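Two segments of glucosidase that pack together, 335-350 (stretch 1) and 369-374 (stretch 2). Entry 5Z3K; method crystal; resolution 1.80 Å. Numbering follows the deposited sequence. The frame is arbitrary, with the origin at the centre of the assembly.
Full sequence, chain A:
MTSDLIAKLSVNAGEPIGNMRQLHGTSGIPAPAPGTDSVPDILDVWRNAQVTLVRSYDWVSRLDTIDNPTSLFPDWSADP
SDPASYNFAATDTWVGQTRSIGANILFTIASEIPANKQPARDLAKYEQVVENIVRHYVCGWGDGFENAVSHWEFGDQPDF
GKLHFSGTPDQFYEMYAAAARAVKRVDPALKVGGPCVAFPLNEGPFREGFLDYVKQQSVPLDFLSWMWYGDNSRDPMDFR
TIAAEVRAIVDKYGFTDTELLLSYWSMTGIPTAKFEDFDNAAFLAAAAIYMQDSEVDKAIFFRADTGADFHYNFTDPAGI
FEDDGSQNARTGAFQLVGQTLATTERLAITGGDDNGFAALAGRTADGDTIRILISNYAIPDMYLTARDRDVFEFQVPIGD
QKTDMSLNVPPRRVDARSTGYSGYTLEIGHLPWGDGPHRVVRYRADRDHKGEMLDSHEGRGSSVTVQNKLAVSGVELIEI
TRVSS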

ATOM      1  N   GLN A 335     -11.698  -1.766   3.706  1.00  9.44           N
ATOM      2  CA  GLN A 335     -12.602  -2.218   2.657  1.00  8.76           C
ATOM      3  C   GLN A 335     -13.307  -1.048   1.978  1.00 10.25           C
ATOM      4  O   GLN A 335     -13.422  -1.024   0.749  1.00 12.21           O
ATOM      5  CB  GLN A 335     -13.630  -3.194   3.232  1.00 10.68           C
ATOM      6  CG  GLN A 335     -13.028  -4.523   3.704  1.00  8.44           C
ATOM      7  CD  GLN A 335     -14.036  -5.364   4.467  1.00 13.20           C
ATOM      8  OE1 GLN A 335     -14.839  -6.081   3.873  1.00 15.01           O
ATOM      9  NE2 GLN A 335     -14.007  -5.265   5.785  1.00 14.25           N
ATOM     10  N   LEU A 336     -13.809  -0.079   2.751  1.00  9.65           N
ATOM     11  CA  LEU A 336     -14.540   1.026   2.131  1.00 10.93           C
ATOM     12  C   LEU A 336     -13.623   1.861   1.241  1.00 10.62           C
ATOM     13  O   LEU A 336     -14.051   2.349   0.185  1.00 13.55           O
ATOM     14  CB  LEU A 336     -15.179   1.908   3.194  1.00 10.75           C
ATOM     15  CG  LEU A 336     -16.086   1.235   4.226  1.00 15.10           C
ATOM     16  CD1 LEU A 336     -16.751   2.318   5.046  1.00 13.70           C
ATOM     17  CD2 LEU A 336     -17.112   0.326   3.575  1.00 13.51           C
ATOM     18  N   VAL A 337     -12.366   2.043   1.656  1.00 10.49           N
ATOM     19  CA  VAL A 337     -11.393   2.732   0.805  1.00 11.27           C
ATOM     20  C   VAL A 337     -11.201   1.976  -0.506  1.00 12.05           C
ATOM     21  O   VAL A 337     -11.304   2.545  -1.598  1.00 10.00           O
ATOM     22  CB  VAL A 337     -10.050   2.906   1.542  1.00 11.44           C
ATOM     23  CG1 VAL A 337      -8.958   3.246   0.556  1.00 11.19           C
ATOM     24  CG2 VAL A 337     -10.147   3.966   2.635  1.00 10.62           C
ATOM     25  N   GLY A 338     -10.897   0.682  -0.418  1.00 12.79           N
ATOM     26  CA  GLY A 338     -10.637  -0.075  -1.628  1.00 10.37           C
ATOM     27  C   GLY A 338     -11.815  -0.086  -2.579  1.00 11.29           C
ATOM     28  O   GLY A 338     -11.642  -0.023  -3.799  1.00  9.92           O
ATOM     29  N   GLN A 339     -13.033  -0.176  -2.035  1.00 10.19           N
ATOM     30  CA  GLN A 339     -14.206  -0.159  -2.891  1.00 11.05           C
ATOM     31  C   GLN A 339     -14.327   1.173  -3.615  1.00 11.73           C
ATOM     32  O   GLN A 339     -14.726   1.219  -4.784  1.00 12.05           O
ATOM     33  CB  GLN A 339     -15.456  -0.459  -2.069  1.00 12.76           C
ATOM     34  CG  GLN A 339     -15.472  -1.917  -1.595  1.00  9.99           C
ATOM     35  CD  GLN A 339     -16.367  -2.142  -0.400  1.00 17.48           C
ATOM     36  OE1 GLN A 339     -17.119  -1.261   0.009  1.00 15.49           O
ATOM     37  NE2 GLN A 339     -16.281  -3.337   0.178  1.00 13.77           N
ATOM     38  N   THR A 340     -13.987   2.264  -2.932  1.00  9.81           N
ATOM     39  CA  THR A 340     -14.042   3.576  -3.562  1.00 11.30           C
ATOM     40  C   THR A 340     -12.979   3.702  -4.644  1.00 13.76           C
ATOM     41  O   THR A 340     -13.260   4.215  -5.736  1.00 10.98           O
ATOM     42  CB  THR A 340     -13.874   4.676  -2.511  1.00 11.22           C
ATOM     43  OG1 THR A 340     -14.888   4.531  -1.512  1.00 13.51           O
ATOM     44  CG2 THR A 340     -14.000   6.048  -3.151  1.00  9.26           C
ATOM     45  N   LEU A 341     -11.758   3.228  -4.356  1.00 11.56           N
ATOM     46  CA  LEU A 341     -10.654   3.264  -5.315  1.00  9.40           C
ATOM     47  C   LEU A 341     -10.872   2.316  -6.488  1.00 12.81           C
ATOM     48  O   LEU A 341     -10.190   2.449  -7.515  1.00 16.05           O
ATOM     49  CB  LEU A 341      -9.326   2.912  -4.623  1.00 11.13           C
ATOM     50  CG  LEU A 341      -8.856   3.928  -3.572  1.00  9.19           C
ATOM     51  CD1 LEU A 341      -7.543   3.517  -2.878  1.00 10.25           C
ATOM     52  CD2 LEU A 341      -8.735   5.318  -4.245  1.00 12.01           C
ATOM     53  N   ALA A 342     -11.794   1.362  -6.362  1.00 10.45           N
ATOM     54  CA  ALA A 342     -12.060   0.447  -7.457  1.00 13.05           C
ATOM     55  C   ALA A 342     -13.008   1.030  -8.491  1.00 14.17           C
ATOM     56  O   ALA A 342     -13.148   0.440  -9.568  1.00 15.65           O
ATOM     57  CB  ALA A 342     -12.637  -0.876  -6.942  1.00 13.29           C
ATOM     58  N   THR A 343     -13.680   2.145  -8.192  1.00 14.43           N
ATOM     59  CA  THR A 343     -14.447   2.809  -9.231  1.00 14.03           C
ATOM     60  C   THR A 343     -13.498   3.274 -10.327  1.00 15.45           C
ATOM     61  O   THR A 343     -12.288   3.395 -10.123  1.00 14.39           O
ATOM     62  CB  THR A 343     -15.229   3.990  -8.666  1.00 15.23           C
ATOM     63  OG1 THR A 343     -14.316   4.977  -8.166  1.00 15.47           O
ATOM     64  CG2 THR A 343     -16.154   3.524  -7.548  1.00 12.56           C
ATOM     65  N   THR A 344     -14.038   3.488 -11.518  1.00 12.03           N
ATOM     66  CA  THR A 344     -13.162   3.843 -12.621  1.00 14.64           C
ATOM     67  C   THR A 344     -13.251   5.296 -13.010  1.00 16.39           C
ATOM     68  O   THR A 344     -12.254   5.864 -13.452  1.00 14.48           O
ATOM     69  CB  THR A 344     -13.456   2.985 -13.851  1.00 16.78           C
ATOM     70  OG1 THR A 344     -14.837   3.102 -14.183  1.00 17.77           O
ATOM     71  CG2 THR A 344     -13.120   1.522 -13.558  1.00 20.11           C
ATOM     72  N   GLU A 345     -14.415   5.902 -12.861  1.00 13.25           N
ATOM     73  CA  GLU A 345     -14.609   7.295 -13.232  1.00 13.26           C
ATOM     74  C   GLU A 345     -14.708   8.104 -11.947  1.00 15.01           C
ATOM     75  O   GLU A 345     -15.652   7.939 -11.174  1.00 15.97           O
ATOM     76  CB  GLU A 345     -15.841   7.434 -14.119  1.00 17.80           C
ATOM     77  CG  GLU A 345     -15.627   6.734 -15.463  1.00 24.72           C
ATOM     78  CD  GLU A 345     -16.799   6.857 -16.415  1.00 30.65           C
ATOM     79  OE1 GLU A 345     -16.617   6.539 -17.609  1.00 39.93           O
ATOM     80  OE2 GLU A 345     -17.898   7.261 -15.975  1.00 30.02           O
ATOM     81  N   ARG A 346     -13.711   8.951 -11.702  1.00  9.87           N
ATOM     82  CA  ARG A 346     -13.764   9.810 -10.533  1.00 10.33           C
ATOM     83  C   ARG A 346     -14.777  10.921 -10.769  1.00 12.12           C
ATOM     84  O   ARG A 346     -14.878  11.461 -11.872  1.00 11.22           O
ATOM     85  CB  ARG A 346     -12.386  10.406 -10.240  1.00 13.76           C
ATOM     86  CG  ARG A 346     -12.333  11.226  -8.963  1.00 14.65           C
ATOM     87  CD  ARG A 346     -10.896  11.442  -8.563  1.00 11.10           C
ATOM     88  NE  ARG A 346     -10.755  12.357  -7.439  1.00 11.22           N
ATOM     89  CZ  ARG A 346      -9.623  12.978  -7.149  1.00 11.62           C
ATOM     90  NH1 ARG A 346      -8.547  12.780  -7.906  1.00 10.54           N
ATOM     91  NH2 ARG A 346      -9.564  13.796  -6.110  1.00 14.05           N
ATOM     92  N   LEU A 347     -15.538  11.241  -9.727  1.00  9.48           N
ATOM     93  CA  LEU A 347     -16.572  12.263  -9.766  1.00 10.52           C
ATOM     94  C   LEU A 347     -16.133  13.456  -8.938  1.00 13.25           C
ATOM     95  O   LEU A 347     -15.363  13.311  -7.991  1.00 11.41           O
ATOM     96  CB  LEU A 347     -17.901  11.713  -9.221  1.00  9.75           C
ATOM     97  CG  LEU A 347     -18.523  10.583 -10.040  1.00 13.20           C
ATOM     98  CD1 LEU A 347     -19.728   9.973  -9.311  1.00 13.41           C
ATOM     99  CD2 LEU A 347     -18.906  11.055 -11.439  1.00 14.96           C
ATOM    100  N   ALA A 348     -16.634  14.640  -9.294  1.00 10.69           N
ATOM    101  CA  ALA A 348     -16.305  15.843  -8.538  1.00 13.57           C
ATOM    102  C   ALA A 348     -17.053  15.861  -7.214  1.00 13.53           C
ATOM    103  O   ALA A 348     -18.282  15.759  -7.193  1.00 14.15           O
ATOM    104  CB  ALA A 348     -16.663  17.094  -9.342  1.00  9.55           C
ATOM    105  N   ILE A 349     -16.320  16.010  -6.106  1.00 10.99           N
ATOM    106  CA  ILE A 349     -16.920  16.295  -4.804  1.00 11.90           C
ATOM    107  C   ILE A 349     -16.276  17.562  -4.250  1.00 15.36           C
ATOM    108  O   ILE A 349     -15.042  17.703  -4.239  1.00 12.73           O
ATOM    109  CB  ILE A 349     -16.802  15.120  -3.806  1.00 12.63           C
ATOM    110  CG1 ILE A 349     -17.483  15.477  -2.475  1.00 13.68           C
ATOM    111  CG2 ILE A 349     -15.342  14.687  -3.599  1.00 10.98           C
ATOM    112  CD1 ILE A 349     -17.859  14.254  -1.624  1.00 15.02           C
ATOM    113  N   THR A 350     -17.117  18.500  -3.838  1.00 13.44           N
ATOM    114  CA  THR A 350     -16.687  19.813  -3.389  1.00 13.24           C
ATOM    115  C   THR A 350     -17.113  20.025  -1.945  1.00 14.15           C
ATOM    116  O   THR A 350     -18.240  19.690  -1.562  1.00 11.77           O
ATOM    117  CB  THR A 350     -17.288  20.890  -4.301  1.00 13.27           C
ATOM    118  OG1 THR A 350     -16.678  20.787  -5.598  1.00 11.63           O
ATOM    119  CG2 THR A 350     -17.073  22.293  -3.731  1.00 13.70           C
TER
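Stretch 2 369-374: TIRILI

Stretch 2 is extended from end to end: phi runs between -136° and -105° and psi between 114° and 135° over all six residues, the signature of a β-strand, and the strand continues later in the chain. It lies against the helix that enters stretch 1 from earlier in the chain. The two axes approach to 8.5 Å, and their N-to-C directions make an angle of 135° (signed crossing angle -135°), so the strand runs obliquely and largely against the helix. The register is fixed by Thr340 and Arg371, whose CA atoms are 5.9 Å apart. Together the stretches bury 516 Å², both sides summed.

Thr369 opens the strand without a contact; its side chain comes nearest with CG2, 6.1 Å from CG2 of Thr343. Ile370 points sideways and meets the later part of stretch 1 rather than the helix: its CG2 lies 3.6 Å from CD1 of Leu347, whose CA-to-CB bond is directed toward the strand.

Arg371 points toward stretch 1 and has 104 Å² covered, the largest share of any residue here. With chi1 near -68° (m) and chi2 and chi3 both t, its side chain is extended and carries the guanidinium to the C-terminal part of the helix. There NH1 donates a hydrogen bond to the backbone O of Gln339 (2.9 Å, N-H...O angle 132°), the sole hydrogen bond between the stretches. The same carbonyl receives only a weak bond from Ala342 N at 3.3 Å. CB of Gln339 lies over one face of the guanidinium, 4.1 Å from NE of Arg371, while CG2 of Thr343 approaches CD of Arg371 to 4.0 Å.

Ile372 again points sideways, and its CG2 packs 3.7 Å from CD1 of Ile349. The Ile370 and Ile372 contacts thus repeat a two-residue step on both stretches, Leu347 to Ile349 matching Ile370 to Ile372.

Leu373 returns toward the helix, with 95 Å² covered. Its rotamer (chi1 178°, t; chi2 72°, p) places CD1 4.0 Å from CB of Leu336 and CD2 4.0 Å from CG2 of Val337, so the two methyls reach consecutive helix residues. Nearer its backbone, CB of Leu373 sits 3.4 Å from OG1 of Thr340. That hydroxyl donates to O of Leu336 at 2.9 Å, one turn back, so its proton is used within the helix, and CB of Leu373 makes a van der Waals contact with the oxygen.

Ile374 points away; its side chain comes nearest with CG1, 5.3 Å from CD1 of Ile349.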

ATOM      1  N   THR A 369     -23.365   2.396 -10.178  1.00 17.86           N
ATOM      2  CA  THR A 369     -22.999   2.496  -8.769  1.00 16.89           C
ATOM      3  C   THR A 369     -22.164   3.752  -8.561  1.00 15.38           C
ATOM      4  O   THR A 369     -21.119   3.902  -9.198  1.00 19.54           O
ATOM      5  CB  THR A 369     -22.213   1.260  -8.309  1.00 20.09           C
ATOM      6  OG1 THR A 369     -23.012   0.078  -8.477  1.00 16.88           O
ATOM      7  CG2 THR A 369     -21.803   1.398  -6.849  1.00 18.86           C
ATOM      8  N   ILE A 370     -22.621   4.642  -7.676  1.00 13.48           N
ATOM      9  CA  ILE A 370     -21.846   5.803  -7.218  1.00 13.98           C
ATOM     10  C   ILE A 370     -21.341   5.515  -5.809  1.00 17.88           C
ATOM     11  O   ILE A 370     -22.114   5.057  -4.959  1.00 15.79           O
ATOM     12  CB  ILE A 370     -22.711   7.079  -7.206  1.00 15.95           C
ATOM     13  CG1 ILE A 370     -23.603   7.191  -8.459  1.00 19.90           C
ATOM     14  CG2 ILE A 370     -21.861   8.319  -6.895  1.00 16.08           C
ATOM     15  CD1 ILE A 370     -22.870   7.367  -9.736  1.00 17.01           C
ATOM     16  N   ARG A 371     -20.062   5.814  -5.537  1.00 13.35           N
ATOM     17  CA  ARG A 371     -19.491   5.648  -4.199  1.00 13.38           C
ATOM     18  C   ARG A 371     -18.923   6.971  -3.704  1.00 13.32           C
ATOM     19  O   ARG A 371     -18.118   7.598  -4.400  1.00 13.39           O
ATOM     20  CB  ARG A 371     -18.396   4.584  -4.183  1.00 12.03           C
ATOM     21  CG  ARG A 371     -18.941   3.195  -4.426  1.00 11.18           C
ATOM     22  CD  ARG A 371     -17.894   2.087  -4.270  1.00 11.74           C
ATOM     23  NE  ARG A 371     -18.584   0.811  -4.428  1.00 18.07           N
ATOM     24  CZ  ARG A 371     -18.195  -0.179  -5.221  1.00 16.10           C
ATOM     25  NH1 ARG A 371     -17.077  -0.081  -5.938  1.00 14.70           N
ATOM     26  NH2 ARG A 371     -18.931  -1.282  -5.281  1.00 16.43           N
ATOM     27  N   ILE A 372     -19.319   7.377  -2.499  1.00 10.55           N
ATOM     28  CA  ILE A 372     -18.838   8.620  -1.895  1.00 11.76           C
ATOM     29  C   ILE A 372     -18.243   8.273  -0.539  1.00 12.07           C
ATOM     30  O   ILE A 372     -18.957   7.823   0.368  1.00 11.22           O
ATOM     31  CB  ILE A 372     -19.939   9.684  -1.755  1.00  9.35           C
ATOM     32  CG1 ILE A 372     -20.541  10.045  -3.120  1.00 11.76           C
ATOM     33  CG2 ILE A 372     -19.355  10.923  -1.080  1.00 11.89           C
ATOM     34  CD1 ILE A 372     -22.005   9.581  -3.292  1.00 18.92           C
ATOM     35  N   LEU A 373     -16.936   8.467  -0.410  1.00 12.32           N
ATOM     36  CA  LEU A 373     -16.178   8.097   0.775  1.00 10.91           C
ATOM     37  C   LEU A 373     -15.841   9.358   1.554  1.00 11.42           C
ATOM     38  O   LEU A 373     -15.376  10.335   0.965  1.00 11.00           O
ATOM     39  CB  LEU A 373     -14.895   7.371   0.370  1.00 10.93           C
ATOM     40  CG  LEU A 373     -13.984   6.966   1.522  1.00 11.89           C
ATOM     41  CD1 LEU A 373     -14.620   5.788   2.298  1.00 11.81           C
ATOM     42  CD2 LEU A 373     -12.631   6.574   0.999  1.00 12.60           C
ATOM     43  N   ILE A 374     -16.085   9.342   2.862  1.00 10.20           N
ATOM     44  CA  ILE A 374     -15.866  10.490   3.729  1.00 11.99           C
ATOM     45  C   ILE A 374     -15.131  10.031   4.976  1.00 11.56           C
ATOM     46  O   ILE A 374     -15.594   9.119   5.669  1.00 13.59           O
ATOM     47  CB  ILE A 374     -17.193  11.161   4.140  1.00 12.68           C
ATOM     48  CG1 ILE A 374     -18.029  11.544   2.919  1.00 14.06           C
ATOM     49  CG2 ILE A 374     -16.914  12.358   5.058  1.00 15.95           C
ATOM     50  CD1 ILE A 374     -19.486  11.842   3.269  1.00 13.60           C
TER